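Local coordinates for pyridoxine 4-oxidase (Mesorhizobium loti, PDB 4HA6), which probably uses its bound FAD to oxidise the 4-hydroxymethyl group of pyridoxine to the aldehyde, with oxygen as electron acceptor, as a GMC-family oxidase, at residues H73-R77 against T443-P447; S367-V371 against I383-A387. All blocks are in the same frame, centred on the assembly; numbering follows the deposited sequence.

Interaction 1 of 2, residues H73-R77 against T443-P447; sequences HHWAR and THHHP. With FAD (flavin-adenine dinucleotide), chain B; PXM (4-(aminomethyl)-5-(hydroxymethyl)-2-methylpyridin-3-ol), chain J.
Residues 73-77 run extended through strand 74-75; 443-447 leave strand 441-443 as an irregular loop, the nearest CA atoms (Trp75, His445) 7.1 Å apart. Apolar packing sets Trp75 (chi1 m) CZ3 3.7 Å from Pro447 CB; Trp75 NE1 makes a van der Waals contact with Thr443 CB (3.7 Å). One weak direct hydrogen bond joins Arg77 NH2 to His445 O (2.8 Å), with Pro447 CD over the guanidinium face. One water links His73 ND1 and Thr443 N (3.0, 2.9 Å), another His74 O, Ala76 N and His445 NE2 (2.5, 3.1, 3.2 Å). An ST turn, His445 N to Thr443 OG1 (2.9 Å; OG1 also bonds Asp291), and positive phi at His445 accompany the bend placing the loop against the ligands. PXM O3 accepts from His445 ND1 (3.1 Å) and donates to His444 O (2.8 Å); His446, its ND1 bonded to His292, has NE2 2.7 Å from PXM N4. Lining part of the pocket, the histidines offer pyridoxamine polar atoms, while His445's ring face and Arg77 NH2 (3.2 Å from C8M) meet flavin's methyl-bearing ring.

Interaction 2 of 2, residues S367-V371 against I383-A387; sequences SRGSV and IIDPA
The two segments run antiparallel, 177° apart end to end. Ser370 and Asp385 form the hydrogen-bonded pair, with Ser370 N to Asp385 O at 3.0 Å and Asp385 N to Ser370 O at 2.9 Å. Val371 and Ile384 follow as a non-hydrogen-bonded pair, CA to CA 4.6 Å, where Val371 CA lies 3.4 Å from Ile383 O in a CA-H...O contact. A similar contact brings Gly369 CA 3.1 Å from Asp385 O; a CB there would clash with that oxygen, so glycine suits the place. Val371 (chi1 t) and Ile384 (chi1 m) share one face, CG1 to CG1 3.9 Å, and both touch Leu254 of helix 252-262: beta-branched apolar residues favour the extended backbone and fill this buried side. On the other face, one water joins Ser370 OG (2.8 Å) to Asp385 OD1 (2.7 Å), another Ser370 OG (2.8 Å) to Ile383 O (2.8 Å). Asp385 OD2 accepts from Ala387 N (2.9 Å) in an Asx turn ending the strand, and small Ala387, at positive phi, packs CB 3.5 Å from Arg368 O. These features define a two-stranded antiparallel beta hairpin, 370-372 with 383-385, with one apolar and one hydrated polar face.

Both contacts are largely buried, but they do different work. Interaction 1 lies nearer the middle of the chain, about 9 Å from its centre against 16 Å for interaction 2, and brings together segments 366 residues apart; interaction 2 pairs neighbouring strands. The two meet at Trp75: its CZ2 lies 3.7 Å from Pro386 CB and its CZ3 3.8 Å from Ile384 CG2, so the indole that packs on Thr443 and Pro447 also packs against Pro386 and Ile384. Leu254 of helix 252-262 touches Trp75, Val371 and Ile384, extending the shared apolar core. Interaction 1 has a single weak direct bond and turns polar groups to the ligands; interaction 2 rests on paired backbone bonds and an apolar face.

Interaction 1 of 2, residues H73-R77 against T443-P447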
loop_
_atom_site.group_PDB
_atom_site.type_symbol
_atom_site.label_atom_id
_atom_site.label_comp_id
_atom_site.label_asym_id
_atom_site.label_seq_id
_atom_site.Cartn_x
_atom_site.Cartn_y
_atom_site.Cartn_z
ATOM N N HIS A 73 0.259 9.247 14.544
ATOM C CA HIS A 73 -0.690 8.787 13.551
ATOM C C HIS A 73 -1.084 7.333 13.789
ATOM O O HIS A 73 -0.290 6.539 14.299
ATOM C CB HIS A 73 -0.068 8.917 12.162
ATOM C CG HIS A 73 0.257 10.325 11.777
ATOM N ND1 HIS A 73 -0.476 11.026 10.845
ATOM C CD2 HIS A 73 1.238 11.163 12.190
ATOM C CE1 HIS A 73 0.033 12.240 10.707
ATOM N NE2 HIS A 73 1.078 12.346 11.509
ATOM N N HIS A 74 -2.301 6.982 13.404
ATOM C CA HIS A 74 -2.745 5.599 13.525
ATOM C C HIS A 74 -2.588 4.892 12.192
ATOM O O HIS A 74 -3.027 5.411 11.169
ATOM C CB HIS A 74 -4.194 5.546 14.011
ATOM C CG HIS A 74 -4.325 5.624 15.499
ATOM N ND1 HIS A 74 -4.650 4.531 16.277
ATOM C CD2 HIS A 74 -4.154 6.658 16.357
ATOM C CE1 HIS A 74 -4.681 4.891 17.546
ATOM N NE2 HIS A 74 -4.380 6.177 17.623
ATOM N N TRP A 75 -1.944 3.726 12.199
ATOM C CA TRP A 75 -1.718 2.958 10.970
ATOM C C TRP A 75 -2.496 1.644 10.967
ATOM O O TRP A 75 -2.056 0.648 11.543
ATOM C CB TRP A 75 -0.225 2.664 10.783
ATOM C CG TRP A 75 0.575 3.825 10.196
ATOM C CD1 TRP A 75 0.179 5.133 10.083
ATOM C CD2 TRP A 75 1.889 3.755 9.611
ATOM N NE1 TRP A 75 1.173 5.880 9.483
ATOM C CE2 TRP A 75 2.232 5.056 9.184
ATOM C CE3 TRP A 75 2.810 2.716 9.415
ATOM C CZ2 TRP A 75 3.464 5.348 8.573
ATOM C CZ3 TRP A 75 4.030 3.005 8.812
ATOM C CH2 TRP A 75 4.346 4.310 8.397
ATOM N N ALA A 76 -3.652 1.645 10.309
ATOM C CA ALA A 76 -4.477 0.441 10.178
ATOM C C ALA A 76 -3.758 -0.613 9.347
ATOM O O ALA A 76 -3.172 -0.290 8.320
ATOM C CB ALA A 76 -5.834 0.785 9.543
ATOM N N ARG A 77 -3.795 -1.868 9.787
ATOM C CA ARG A 77 -3.209 -2.958 9.007
ATOM C C ARG A 77 -4.044 -4.235 9.130
ATOM O O ARG A 77 -4.520 -4.570 10.217
ATOM C CB ARG A 77 -1.767 -3.228 9.458
ATOM C CG ARG A 77 -0.732 -2.206 8.971
ATOM C CD ARG A 77 -0.462 -2.348 7.465
ATOM N NE ARG A 77 -1.011 -1.235 6.682
ATOM C CZ ARG A 77 -0.920 -1.141 5.358
ATOM N NH1 ARG A 77 -0.302 -2.089 4.666
ATOM N NH2 ARG A 77 -1.430 -0.095 4.720
ATOM N N THR A 443 -2.195 9.504 6.908
ATOM C CA THR A 443 -1.595 8.453 6.083
ATOM C C THR A 443 -2.509 8.009 4.932
ATOM O O THR A 443 -3.733 7.896 5.096
ATOM C CB THR A 443 -1.165 7.208 6.919
ATOM O OG1 THR A 443 -0.683 6.183 6.042
ATOM C CG2 THR A 443 -2.319 6.648 7.729
ATOM N N HIS A 444 -1.907 7.745 3.774
ATOM C CA HIS A 444 -2.642 7.244 2.617
ATOM C C HIS A 444 -2.656 5.713 2.638
ATOM O O HIS A 444 -3.225 5.096 1.742
ATOM C CB HIS A 444 -1.975 7.770 1.342
ATOM C CG HIS A 444 -2.821 7.687 0.098
ATOM N ND1 HIS A 444 -3.892 6.834 -0.037
ATOM C CD2 HIS A 444 -2.724 8.358 -1.077
ATOM C CE1 HIS A 444 -4.418 6.976 -1.247
ATOM N NE2 HIS A 444 -3.732 7.899 -1.890
ATOM N N HIS A 445 -2.006 5.121 3.648
ATOM C CA HIS A 445 -1.933 3.729 3.907
ATOM C C HIS A 445 -1.021 2.925 3.047
ATOM O O HIS A 445 -1.342 1.821 2.748
ATOM C CB HIS A 445 -3.314 3.073 3.891
ATOM C CG HIS A 445 -4.238 3.627 4.877
ATOM N ND1 HIS A 445 -5.129 4.507 4.571
ATOM C CD2 HIS A 445 -4.283 3.499 6.212
ATOM C CE1 HIS A 445 -5.740 4.868 5.632
ATOM N NE2 HIS A 445 -5.223 4.262 6.623
ATOM N N HIS A 446 0.105 3.460 2.649
ATOM C CA HIS A 446 1.031 2.786 1.743
ATOM C C HIS A 446 2.441 2.603 2.316
ATOM O O HIS A 446 3.412 2.971 1.643
ATOM C CB HIS A 446 1.137 3.577 0.427
ATOM C CG HIS A 446 -0.188 3.870 -0.205
ATOM N ND1 HIS A 446 -0.421 5.005 -0.948
ATOM C CD2 HIS A 446 -1.349 3.176 -0.197
ATOM C CE1 HIS A 446 -1.678 5.004 -1.363
ATOM N NE2 HIS A 446 -2.254 3.900 -0.935
ATOM N N PRO A 447 2.564 2.037 3.537
ATOM C CA PRO A 447 3.917 1.846 4.087
ATOM C C PRO A 447 4.692 0.815 3.276
ATOM O O PRO A 447 4.078 -0.155 2.808
ATOM C CB PRO A 447 3.655 1.304 5.496
ATOM C CG PRO A 447 2.328 0.616 5.405
ATOM C CD PRO A 447 1.530 1.451 4.416
HETATM P PA FAD B . -0.347 -7.215 4.026
HETATM O O1A FAD B . -1.390 -7.361 2.927
HETATM O O2A FAD B . -0.577 -6.196 5.107
HETATM O O5B FAD B . -0.160 -8.677 4.692
HETATM C C5B FAD B . 0.548 -8.930 5.902
HETATM C C4B FAD B . -0.074 -10.197 6.471
HETATM O O4B FAD B . 0.851 -10.929 7.281
HETATM C C3B FAD B . -1.265 -9.863 7.360
HETATM O O3B FAD B . -2.319 -10.768 6.990
HETATM C C2B FAD B . -0.775 -10.127 8.781
HETATM O O2B FAD B . -1.848 -10.553 9.640
HETATM C C1B FAD B . 0.275 -11.214 8.570
HETATM N N9A FAD B . 1.390 -11.225 9.564
HETATM C C8A FAD B . 2.068 -10.155 10.033
HETATM N N7A FAD B . 3.033 -10.551 10.907
HETATM C C5A FAD B . 2.988 -11.900 11.006
HETATM C C6A FAD B . 3.735 -12.949 11.749
HETATM N N6A FAD B . 4.766 -12.623 12.591
HETATM N N1A FAD B . 3.359 -14.246 11.558
HETATM C C2A FAD B . 2.354 -14.583 10.723
HETATM N N3A FAD B . 1.645 -13.671 10.019
HETATM C C4A FAD B . 1.906 -12.337 10.113
HETATM N N1 FAD B . -3.538 -0.078 -1.751
HETATM C C2 FAD B . -4.006 0.177 -2.987
HETATM O O2 FAD B . -3.267 -0.067 -3.966
HETATM N N3 FAD B . -5.224 0.710 -3.204
HETATM C C4 FAD B . -6.067 1.006 -2.200
HETATM O O4 FAD B . -7.197 1.516 -2.418
HETATM C C4X FAD B . -5.622 0.752 -0.811
HETATM N N5 FAD B . -6.398 1.034 0.257
HETATM C C5X FAD B . -5.971 0.773 1.518
HETATM C C6 FAD B . -6.785 1.060 2.612
HETATM C C7 FAD B . -6.351 0.785 3.906
HETATM C C7M FAD B . -7.246 1.098 5.079
HETATM C C8 FAD B . -5.009 0.178 4.124
HETATM C C8M FAD B . -4.540 -0.112 5.525
HETATM C C9 FAD B . -4.187 -0.116 3.037
HETATM C C9A FAD B . -4.627 0.171 1.744
HETATM N N10 FAD B . -3.806 -0.116 0.640
HETATM C C10 FAD B . -4.278 0.167 -0.650
HETATM C "C1'" FAD B . -2.473 -0.697 0.842
HETATM C "C2'" FAD B . -2.409 -2.173 0.486
HETATM O "O2'" FAD B . -3.536 -2.865 1.046
HETATM C "C3'" FAD B . -1.102 -2.715 1.069
HETATM O "O3'" FAD B . -0.024 -1.876 0.622
HETATM C "C4'" FAD B . -0.856 -4.152 0.646
HETATM O "O4'" FAD B . -1.987 -4.939 1.060
HETATM C "C5'" FAD B . 0.442 -4.699 1.250
HETATM O "O5'" FAD B . 0.395 -6.123 1.188
HETATM P P FAD B . 1.554 -6.984 1.881
HETATM O O1P FAD B . 1.520 -8.420 1.374
HETATM O O2P FAD B . 2.856 -6.211 1.829
HETATM O O3P FAD B . 1.115 -6.947 3.423
HETATM N N1 PXM J . -8.300 7.485 0.400
HETATM C C2 PXM J . -7.487 6.873 1.257
HETATM C C2A PXM J . -7.259 7.383 2.645
HETATM C C3 PXM J . -6.857 5.726 0.797
HETATM O O3 PXM J . -6.004 5.053 1.644
HETATM C C4 PXM J . -7.059 5.240 -0.513
HETATM C C5 PXM J . -7.942 5.954 -1.374
HETATM C C5A PXM J . -8.307 5.585 -2.799
HETATM O O5 PXM J . -7.409 4.818 -3.522
HETATM C C6 PXM J . -8.552 7.098 -0.848
HETATM C C4A PXM J . -6.321 3.989 -0.898
HETATM N N4 PXM J . -4.922 4.016 -0.585
HETATM O O HOH W 1 -2.705 9.429 9.719
HETATM O O HOH W 2 -4.892 4.422 9.773
#

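Interaction 2 of 2, residues S367-V371 against I383-A387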
loop_
_atom_site.group_PDB
_atom_site.type_symbol
_atom_site.label_atom_id
_atom_site.label_comp_id
_atom_site.label_asym_id
_atom_site.label_seq_id
_atom_site.Cartn_x
_atom_site.Cartn_y
_atom_site.Cartn_z
ATOM N N SER A 367 11.341 12.224 2.017
ATOM C CA SER A 367 11.580 11.863 3.419
ATOM C C SER A 367 11.683 10.343 3.580
ATOM O O SER A 367 11.125 9.577 2.780
ATOM C CB SER A 367 10.472 12.403 4.337
ATOM O OG SER A 367 10.323 13.806 4.179
ATOM N N ARG A 368 12.409 9.914 4.608
ATOM C CA ARG A 368 12.634 8.490 4.847
ATOM C C ARG A 368 12.641 8.242 6.346
ATOM O O ARG A 368 13.307 8.967 7.095
ATOM C CB ARG A 368 13.965 8.043 4.239
ATOM C CG ARG A 368 14.012 8.057 2.712
ATOM C CD ARG A 368 13.069 6.994 2.126
ATOM N NE ARG A 368 13.203 6.885 0.672
ATOM C CZ ARG A 368 12.637 7.714 -0.202
ATOM N NH1 ARG A 368 11.885 8.733 0.215
ATOM N NH2 ARG A 368 12.813 7.521 -1.505
ATOM N N GLY A 369 11.883 7.242 6.788
ATOM C CA GLY A 369 11.794 6.976 8.206
ATOM C C GLY A 369 12.326 5.614 8.591
ATOM O O GLY A 369 13.158 5.029 7.878
ATOM N N SER A 370 11.855 5.093 9.723
ATOM C CA SER A 370 12.377 3.805 10.189
ATOM C C SER A 370 11.376 3.108 11.082
ATOM O O SER A 370 10.501 3.761 11.667
ATOM C CB SER A 370 13.685 3.997 10.952
ATOM O OG SER A 370 13.465 4.690 12.181
ATOM N N VAL A 371 11.488 1.782 11.147
ATOM C CA VAL A 371 10.756 0.971 12.126
ATOM C C VAL A 371 11.794 0.170 12.905
ATOM O O VAL A 371 12.704 -0.423 12.307
ATOM C CB VAL A 371 9.801 -0.037 11.453
ATOM C CG1 VAL A 371 8.856 -0.641 12.493
ATOM C CG2 VAL A 371 9.001 0.627 10.355
ATOM N N ILE A 383 8.391 0.730 17.230
ATOM C CA ILE A 383 8.716 2.152 17.218
ATOM C C ILE A 383 8.783 2.606 15.758
ATOM O O ILE A 383 9.734 2.284 15.041
ATOM C CB ILE A 383 10.044 2.420 17.922
ATOM C CG1 ILE A 383 10.044 1.765 19.316
ATOM C CG2 ILE A 383 10.331 3.932 17.995
ATOM C CD1 ILE A 383 11.261 2.112 20.149
ATOM N N ILE A 384 7.747 3.325 15.328
ATOM C CA ILE A 384 7.544 3.674 13.925
ATOM C C ILE A 384 7.661 5.184 13.745
ATOM O O ILE A 384 6.825 5.950 14.253
ATOM C CB ILE A 384 6.146 3.231 13.444
ATOM C CG1 ILE A 384 5.983 1.716 13.573
ATOM C CG2 ILE A 384 5.886 3.692 12.002
ATOM C CD1 ILE A 384 4.517 1.266 13.623
ATOM N N ASP A 385 8.706 5.612 13.038
ATOM C CA ASP A 385 8.889 7.031 12.751
ATOM C C ASP A 385 8.894 7.245 11.252
ATOM O O ASP A 385 9.943 7.147 10.634
ATOM C CB ASP A 385 10.211 7.540 13.343
ATOM C CG ASP A 385 10.542 8.967 12.904
ATOM O OD1 ASP A 385 11.732 9.355 12.953
ATOM O OD2 ASP A 385 9.614 9.705 12.500
ATOM N N PRO A 386 7.722 7.562 10.663
ATOM C CA PRO A 386 7.653 7.752 9.216
ATOM C C PRO A 386 8.410 9.004 8.745
ATOM O O PRO A 386 8.581 9.135 7.537
ATOM C CB PRO A 386 6.145 7.909 8.944
ATOM C CG PRO A 386 5.548 8.301 10.273
ATOM C CD PRO A 386 6.394 7.621 11.299
ATOM N N ALA A 387 8.836 9.879 9.664
ATOM C CA ALA A 387 9.536 11.133 9.314
ATOM C C ALA A 387 8.735 11.977 8.328
ATOM O O ALA A 387 9.282 12.514 7.359
ATOM C CB ALA A 387 10.931 10.850 8.755
HETATM O O HOH W 3 11.919 3.901 14.420
HETATM O O HOH W 4 13.402 7.442 11.902
#